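Local atomic coordinates of importin subunit beta-1 (Saccharomyces cerevisiae, PDB entry 5OWU), a protein that carries proteins into the nucleus as the importin beta subunit, pairing with importin alpha, which binds the classical nuclear localization signal of the cargo. Residues Leu65-Val70 and Gln117-Ile122; Met139-Thr143 and Ser155-Leu159. All coordinates share one frame. Numbering follows the deposited sequence.

Contact 1 (Leu65-Val70 and Gln117-Ile122); sequences LKNELV and QLIAAI
Residues 65-70 run off the C-terminal end of helix 55-67 into a loop, and the helical segment 117-122 packs beside them; CA atoms come nearest at Lys66-Leu118 (5.0 Å) and Val70-Ala121 (5.8 Å). Leu65 (chi1 t, chi2 p) sets CG 3.8 Å from CD1 of Leu118, and both leucines also touch helix 37-48. Lys66, its CA-to-CB bond toward the partner, lays its aliphatic chain along the other helix: CD lies 3.6 Å from CB of Gln117 and CG 4.1 Å from CB of Ala121. A p turn at chi3 brings NZ within 3.0 Å of OD1 of Asn67, to which it donates a hydrogen bond. Two waters span the remaining gap, each donating to OE1 of Gln117 (2.7 Å from either water oxygen) and accepting a weak bond from NZ of Lys66 (3.1 and 3.3 Å). The closeness of these helices is that of neighbouring HEAT repeats in a solenoid: helix 55-67 ends HEAT 2 and helix 109-126 belongs to HEAT 3. By Glu68, salt-bridged to Arg83, the chain has left the helix. N of Glu68 bonds to O of Leu65 (2.8 Å) and N of Leu69 to O of Lys66 (2.9 Å), both i to i+3; N of Val70 reaches Lys66 O at 3.1 Å. Leu69 (chi1 m, chi2 t) wedges CD1 3.9 Å from CD1 of Leu118 and 3.7 Å from CG1 of Ile122, with its CB 3.9 Å from CB of Ala121; Trp84 of helix 74-87 touches both Leu69 and Ile122. At Val70, extended at phi/psi -134/155, CG1 rests 3.7 Å from CB of Ala121.

Contact 2 (Met139-Thr143 and Ser155-Leu159); sequences MVDNT and SLLAL
Residues 139-142 form the last turn of helix 133-142, and Thr143 (phi/psi -100/12) is the first residue to leave helical angles, although its N still bonds to O of Met139 at 3.2 Å. Segment 155-159 is helical throughout. Met139 and Ser155 have the closest CA atoms, 6.1 Å apart, between the two helices of the HEAT 4 hairpin. Met139, with chi1 and chi2 both m, places SD 3.9 Å from CB of Ser155 and 4.5 Å from CB of Ala158, while its CG meets CD2 of Leu159 at 4.0 Å. Thr143 (chi1 p) turns CG2 to CD2 of Leu156, 3.9 Å away, and its OG1 bonds outward to Gln186 and Ala183 of helix 177-188. Asn142 ND2 donates to OG of Ser155 at 3.0 Å. Because that hydroxyl also hydrogen-bonds to Val151 O, one turn back, it is satisfied on both counts, so one polar link between the helices sits in an otherwise apolar interface.

In the fold
Contact 1 joins HEAT 2 to HEAT 3, whereas contact 2 closes the two helices of HEAT 4 on each other, so together they span three consecutive repeats near the N-terminal end of the superhelical solenoid. Their centres lie about 17 Å apart. Helix 109-126, which supplies residues 117-122, is followed in the chain by helix 133-142, and the two contacts touch directly: Ala120 CB lies 3.9 Å from Ala158 O. Tyr161, farther along helix 149-165, packs on Gln117 and Ala120. Leu104 of helix 90-104, in HEAT 3 like residues 117-122, touches Ile119, which takes no part in contact 1, and also Met139 and Ser155 of contact 2, so HEAT 3 packs onto HEAT 4 there.

Contact 1 (Leu65-Val70 and Gln117-Ile122)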
ATOM      1  N   LEU A  65     -18.273 -16.293 -19.478  1.00 26.36           N
ATOM      2  CA  LEU A  65     -19.553 -16.126 -18.798  1.00 23.77           C
ATOM      3  C   LEU A  65     -19.350 -15.654 -17.357  1.00 25.85           C
ATOM      4  O   LEU A  65     -20.039 -14.734 -16.895  1.00 26.51           O
ATOM      5  CB  LEU A  65     -20.348 -17.424 -18.849  1.00 21.15           C
ATOM      6  CG  LEU A  65     -21.716 -17.361 -18.170  1.00 22.84           C
ATOM      7  CD1 LEU A  65     -22.578 -16.178 -18.671  1.00 22.60           C
ATOM      8  CD2 LEU A  65     -22.427 -18.671 -18.385  1.00 24.26           C
ATOM      9  N   LYS A  66     -18.379 -16.237 -16.641  1.00 27.68           N
ATOM     10  CA  LYS A  66     -18.107 -15.797 -15.272  1.00 26.02           C
ATOM     11  C   LYS A  66     -17.824 -14.308 -15.228  1.00 30.84           C
ATOM     12  O   LYS A  66     -18.306 -13.597 -14.338  1.00 27.53           O
ATOM     13  CB  LYS A  66     -16.918 -16.562 -14.679  1.00 25.63           C
ATOM     14  CG  LYS A  66     -16.357 -15.964 -13.368  1.00 32.33           C
ATOM     15  CD  LYS A  66     -14.989 -16.497 -13.058  1.00 49.81           C
ATOM     16  CE  LYS A  66     -13.922 -15.766 -13.858  1.00 42.90           C
ATOM     17  NZ  LYS A  66     -13.327 -14.628 -13.093  1.00 42.14           N
ATOM     18  N   ASN A  67     -17.021 -13.823 -16.168  1.00 26.58           N
ATOM     19  CA  ASN A  67     -16.683 -12.411 -16.209  1.00 32.13           C
ATOM     20  C   ASN A  67     -17.849 -11.541 -16.651  1.00 33.44           C
ATOM     21  O   ASN A  67     -17.744 -10.317 -16.551  1.00 33.08           O
ATOM     22  CB  ASN A  67     -15.488 -12.189 -17.130  1.00 39.37           C
ATOM     23  CG  ASN A  67     -14.184 -12.656 -16.508  1.00 46.96           C
ATOM     24  OD1 ASN A  67     -14.041 -12.690 -15.279  1.00 37.71           O
ATOM     25  ND2 ASN A  67     -13.228 -13.018 -17.351  1.00 51.52           N
ATOM     26  N   GLU A  68     -18.944 -12.127 -17.133  1.00 33.19           N
ATOM     27  CA  GLU A  68     -20.176 -11.364 -17.329  1.00 31.80           C
ATOM     28  C   GLU A  68     -21.130 -11.461 -16.138  1.00 34.38           C
ATOM     29  O   GLU A  68     -22.265 -10.978 -16.221  1.00 29.10           O
ATOM     30  CB  GLU A  68     -20.893 -11.833 -18.598  1.00 26.15           C
ATOM     31  CG  GLU A  68     -20.100 -11.615 -19.879  1.00 30.52           C
ATOM     32  CD  GLU A  68     -19.779 -10.153 -20.131  1.00 40.65           C
ATOM     33  OE1 GLU A  68     -20.621  -9.296 -19.804  1.00 32.73           O
ATOM     34  OE2 GLU A  68     -18.679  -9.858 -20.641  1.00 46.11           O
ATOM     35  N   LEU A  69     -20.699 -12.071 -15.040  1.00 31.90           N
ATOM     36  CA  LEU A  69     -21.556 -12.293 -13.885  1.00 28.28           C
ATOM     37  C   LEU A  69     -21.030 -11.661 -12.607  1.00 33.86           C
ATOM     38  O   LEU A  69     -21.831 -11.291 -11.743  1.00 33.91           O
ATOM     39  CB  LEU A  69     -21.750 -13.803 -13.655  1.00 28.49           C
ATOM     40  CG  LEU A  69     -22.574 -14.545 -14.707  1.00 27.01           C
ATOM     41  CD1 LEU A  69     -22.573 -16.042 -14.441  1.00 25.65           C
ATOM     42  CD2 LEU A  69     -23.996 -14.017 -14.757  1.00 25.13           C
ATOM     43  N   VAL A  70     -19.716 -11.513 -12.468  1.00 38.21           N
ATOM     44  CA  VAL A  70     -19.122 -10.849 -11.318  1.00 35.97           C
ATOM     45  C   VAL A  70     -18.071  -9.877 -11.823  1.00 40.21           C
ATOM     46  O   VAL A  70     -17.519 -10.031 -12.914  1.00 45.24           O
ATOM     47  CB  VAL A  70     -18.500 -11.841 -10.314  1.00 29.46           C
ATOM     48  CG1 VAL A  70     -19.590 -12.639  -9.617  1.00 50.53           C
ATOM     49  CG2 VAL A  70     -17.510 -12.769 -11.023  1.00 40.05           C
ATOM     50  N   GLN A 117     -15.329 -21.700 -10.682  1.00 23.16           N
ATOM     51  CA  GLN A 117     -15.416 -20.242 -10.725  1.00 21.35           C
ATOM     52  C   GLN A 117     -16.783 -19.777 -11.231  1.00 21.52           C
ATOM     53  O   GLN A 117     -17.341 -18.792 -10.721  1.00 22.35           O
ATOM     54  CB  GLN A 117     -14.299 -19.683 -11.598  1.00 28.04           C
ATOM     55  CG  GLN A 117     -12.905 -19.980 -11.093  1.00 31.14           C
ATOM     56  CD  GLN A 117     -11.837 -19.220 -11.857  1.00 36.13           C
ATOM     57  OE1 GLN A 117     -11.852 -17.992 -11.915  1.00 37.45           O
ATOM     58  NE2 GLN A 117     -10.902 -19.952 -12.444  1.00 42.16           N
ATOM     59  N   LEU A 118     -17.339 -20.476 -12.227  1.00 24.90           N
ATOM     60  CA  LEU A 118     -18.659 -20.113 -12.748  1.00 21.00           C
ATOM     61  C   LEU A 118     -19.745 -20.332 -11.701  1.00 19.71           C
ATOM     62  O   LEU A 118     -20.604 -19.462 -11.479  1.00 25.25           O
ATOM     63  CB  LEU A 118     -18.958 -20.928 -14.013  1.00 21.67           C
ATOM     64  CG  LEU A 118     -20.337 -20.733 -14.657  1.00 25.29           C
ATOM     65  CD1 LEU A 118     -20.503 -19.305 -15.088  1.00 25.25           C
ATOM     66  CD2 LEU A 118     -20.515 -21.659 -15.834  1.00 24.22           C
ATOM     67  N   ILE A 119     -19.729 -21.504 -11.060  1.00 19.57           N
ATOM     68  CA  ILE A 119     -20.656 -21.782  -9.971  1.00 18.65           C
ATOM     69  C   ILE A 119     -20.548 -20.703  -8.909  1.00 21.10           C
ATOM     70  O   ILE A 119     -21.560 -20.199  -8.412  1.00 23.52           O
ATOM     71  CB  ILE A 119     -20.389 -23.181  -9.385  1.00 24.28           C
ATOM     72  CG1 ILE A 119     -20.821 -24.257 -10.383  1.00 30.78           C
ATOM     73  CG2 ILE A 119     -21.111 -23.362  -8.049  1.00 22.80           C
ATOM     74  CD1 ILE A 119     -20.283 -25.634 -10.068  1.00 31.45           C
ATOM     75  N   ALA A 120     -19.319 -20.318  -8.555  1.00 26.24           N
ATOM     76  CA  ALA A 120     -19.128 -19.283  -7.546  1.00 29.39           C
ATOM     77  C   ALA A 120     -19.802 -17.980  -7.953  1.00 29.29           C
ATOM     78  O   ALA A 120     -20.435 -17.320  -7.124  1.00 25.00           O
ATOM     79  CB  ALA A 120     -17.637 -19.052  -7.296  1.00 27.69           C
ATOM     80  N   ALA A 121     -19.663 -17.580  -9.222  1.00 23.39           N
ATOM     81  CA  ALA A 121     -20.266 -16.322  -9.674  1.00 23.94           C
ATOM     82  C   ALA A 121     -21.793 -16.367  -9.585  1.00 19.77           C
ATOM     83  O   ALA A 121     -22.443 -15.431  -9.081  1.00 24.01           O
ATOM     84  CB  ALA A 121     -19.828 -16.028 -11.109  1.00 26.23           C
ATOM     85  N   ILE A 122     -22.386 -17.457 -10.074  1.00 20.78           N
ATOM     86  CA  ILE A 122     -23.838 -17.576 -10.022  1.00 23.33           C
ATOM     87  C   ILE A 122     -24.308 -17.583  -8.572  1.00 25.84           C
ATOM     88  O   ILE A 122     -25.259 -16.887  -8.209  1.00 24.41           O
ATOM     89  CB  ILE A 122     -24.302 -18.833 -10.778  1.00 20.58           C
ATOM     90  CG1 ILE A 122     -23.980 -18.704 -12.272  1.00 21.39           C
ATOM     91  CG2 ILE A 122     -25.807 -19.058 -10.586  1.00 20.89           C
ATOM     92  CD1 ILE A 122     -24.025 -20.024 -13.018  1.00 23.83           C
TER
HETATM   93  O   HOH W   1     -10.805 -16.337 -13.746  1.00 45.68           O
HETATM   94  O   HOH W   2     -13.259 -16.323 -10.244  1.00 54.37           O

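Contact 2 (Met139-Thr143 and Ser155-Leu159)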
ATOM      1  N   MET A 139     -23.100 -29.174  -2.016  1.00 26.01           N
ATOM      2  CA  MET A 139     -21.738 -28.969  -1.534  1.00 27.51           C
ATOM      3  C   MET A 139     -21.483 -29.790  -0.275  1.00 25.78           C
ATOM      4  O   MET A 139     -20.441 -30.440  -0.157  1.00 32.19           O
ATOM      5  CB  MET A 139     -21.479 -27.483  -1.261  1.00 27.04           C
ATOM      6  CG  MET A 139     -21.493 -26.564  -2.505  1.00 24.66           C
ATOM      7  SD  MET A 139     -20.157 -26.821  -3.692  1.00 27.16           S
ATOM      8  CE  MET A 139     -20.969 -27.883  -4.883  1.00 26.67           C
ATOM      9  N   VAL A 140     -22.428 -29.783   0.669  1.00 31.19           N
ATOM     10  CA  VAL A 140     -22.259 -30.565   1.891  1.00 24.26           C
ATOM     11  C   VAL A 140     -22.143 -32.044   1.551  1.00 37.32           C
ATOM     12  O   VAL A 140     -21.268 -32.749   2.068  1.00 41.94           O
ATOM     13  CB  VAL A 140     -23.415 -30.293   2.869  1.00 34.22           C
ATOM     14  CG1 VAL A 140     -23.394 -31.289   4.048  1.00 36.36           C
ATOM     15  CG2 VAL A 140     -23.329 -28.869   3.378  1.00 32.79           C
ATOM     16  N   ASP A 141     -23.018 -32.541   0.671  1.00 33.60           N
ATOM     17  CA  ASP A 141     -22.921 -33.945   0.287  1.00 40.25           C
ATOM     18  C   ASP A 141     -21.620 -34.238  -0.455  1.00 43.28           C
ATOM     19  O   ASP A 141     -21.049 -35.321  -0.290  1.00 41.83           O
ATOM     20  CB  ASP A 141     -24.128 -34.351  -0.563  1.00 41.49           C
ATOM     21  CG  ASP A 141     -25.422 -34.352   0.225  1.00 50.55           C
ATOM     22  OD1 ASP A 141     -25.369 -34.435   1.471  1.00 58.14           O
ATOM     23  OD2 ASP A 141     -26.495 -34.279  -0.406  1.00 57.24           O
ATOM     24  N   ASN A 142     -21.118 -33.278  -1.236  1.00 31.68           N
ATOM     25  CA  ASN A 142     -19.953 -33.496  -2.096  1.00 31.66           C
ATOM     26  C   ASN A 142     -18.638 -33.589  -1.328  1.00 27.41           C
ATOM     27  O   ASN A 142     -17.676 -34.166  -1.845  1.00 34.68           O
ATOM     28  CB  ASN A 142     -19.833 -32.368  -3.126  1.00 28.12           C
ATOM     29  CG  ASN A 142     -20.666 -32.615  -4.361  1.00 35.12           C
ATOM     30  OD1 ASN A 142     -21.503 -33.508  -4.380  1.00 32.15           O
ATOM     31  ND2 ASN A 142     -20.431 -31.828  -5.405  1.00 33.40           N
ATOM     32  N   THR A 143     -18.550 -33.007  -0.139  1.00 31.49           N
ATOM     33  CA  THR A 143     -17.357 -33.168   0.679  1.00 41.94           C
ATOM     34  C   THR A 143     -17.551 -34.220   1.761  1.00 43.97           C
ATOM     35  O   THR A 143     -16.715 -34.331   2.664  1.00 36.97           O
ATOM     36  CB  THR A 143     -16.938 -31.829   1.292  1.00 25.70           C
ATOM     37  OG1 THR A 143     -17.913 -31.384   2.236  1.00 37.13           O
ATOM     38  CG2 THR A 143     -16.777 -30.778   0.199  1.00 34.36           C
ATOM     39  N   SER A 155     -15.384 -29.132  -5.294  1.00 31.13           N
ATOM     40  CA  SER A 155     -16.415 -28.437  -4.538  1.00 25.33           C
ATOM     41  C   SER A 155     -15.801 -27.464  -3.539  1.00 27.89           C
ATOM     42  O   SER A 155     -16.312 -26.352  -3.358  1.00 21.94           O
ATOM     43  CB  SER A 155     -17.323 -29.452  -3.845  1.00 28.11           C
ATOM     44  OG  SER A 155     -17.905 -30.312  -4.815  1.00 31.23           O
ATOM     45  N   LEU A 156     -14.691 -27.857  -2.895  1.00 25.74           N
ATOM     46  CA  LEU A 156     -14.005 -26.948  -1.982  1.00 30.48           C
ATOM     47  C   LEU A 156     -13.453 -25.731  -2.720  1.00 27.25           C
ATOM     48  O   LEU A 156     -13.519 -24.606  -2.210  1.00 25.11           O
ATOM     49  CB  LEU A 156     -12.889 -27.688  -1.240  1.00 26.93           C
ATOM     50  CG  LEU A 156     -13.389 -28.763  -0.263  1.00 25.01           C
ATOM     51  CD1 LEU A 156     -12.275 -29.683   0.184  1.00 27.99           C
ATOM     52  CD2 LEU A 156     -14.038 -28.112   0.942  1.00 26.91           C
ATOM     53  N   LEU A 157     -12.907 -25.932  -3.922  1.00 22.22           N
ATOM     54  CA  LEU A 157     -12.516 -24.794  -4.750  1.00 26.65           C
ATOM     55  C   LEU A 157     -13.695 -23.863  -4.987  1.00 30.20           C
ATOM     56  O   LEU A 157     -13.576 -22.641  -4.836  1.00 23.02           O
ATOM     57  CB  LEU A 157     -11.965 -25.269  -6.095  1.00 29.85           C
ATOM     58  CG  LEU A 157     -10.633 -26.014  -6.092  1.00 35.77           C
ATOM     59  CD1 LEU A 157     -10.221 -26.286  -7.525  1.00 36.42           C
ATOM     60  CD2 LEU A 157      -9.555 -25.232  -5.355  1.00 45.32           C
ATOM     61  N   ALA A 158     -14.840 -24.426  -5.377  1.00 28.06           N
ATOM     62  CA  ALA A 158     -16.014 -23.595  -5.632  1.00 18.90           C
ATOM     63  C   ALA A 158     -16.403 -22.791  -4.396  1.00 22.21           C
ATOM     64  O   ALA A 158     -16.732 -21.606  -4.502  1.00 24.79           O
ATOM     65  CB  ALA A 158     -17.182 -24.464  -6.100  1.00 22.34           C
ATOM     66  N   LEU A 159     -16.366 -23.411  -3.213  1.00 21.54           N
ATOM     67  CA  LEU A 159     -16.705 -22.676  -1.996  1.00 23.72           C
ATOM     68  C   LEU A 159     -15.703 -21.549  -1.737  1.00 16.18           C
ATOM     69  O   LEU A 159     -16.090 -20.421  -1.385  1.00 27.04           O
ATOM     70  CB  LEU A 159     -16.771 -23.645  -0.816  1.00 28.19           C
ATOM     71  CG  LEU A 159     -17.942 -24.635  -0.914  1.00 26.06           C
ATOM     72  CD1 LEU A 159     -17.684 -25.854  -0.070  1.00 30.31           C
ATOM     73  CD2 LEU A 159     -19.242 -23.961  -0.497  1.00 29.39           C
TER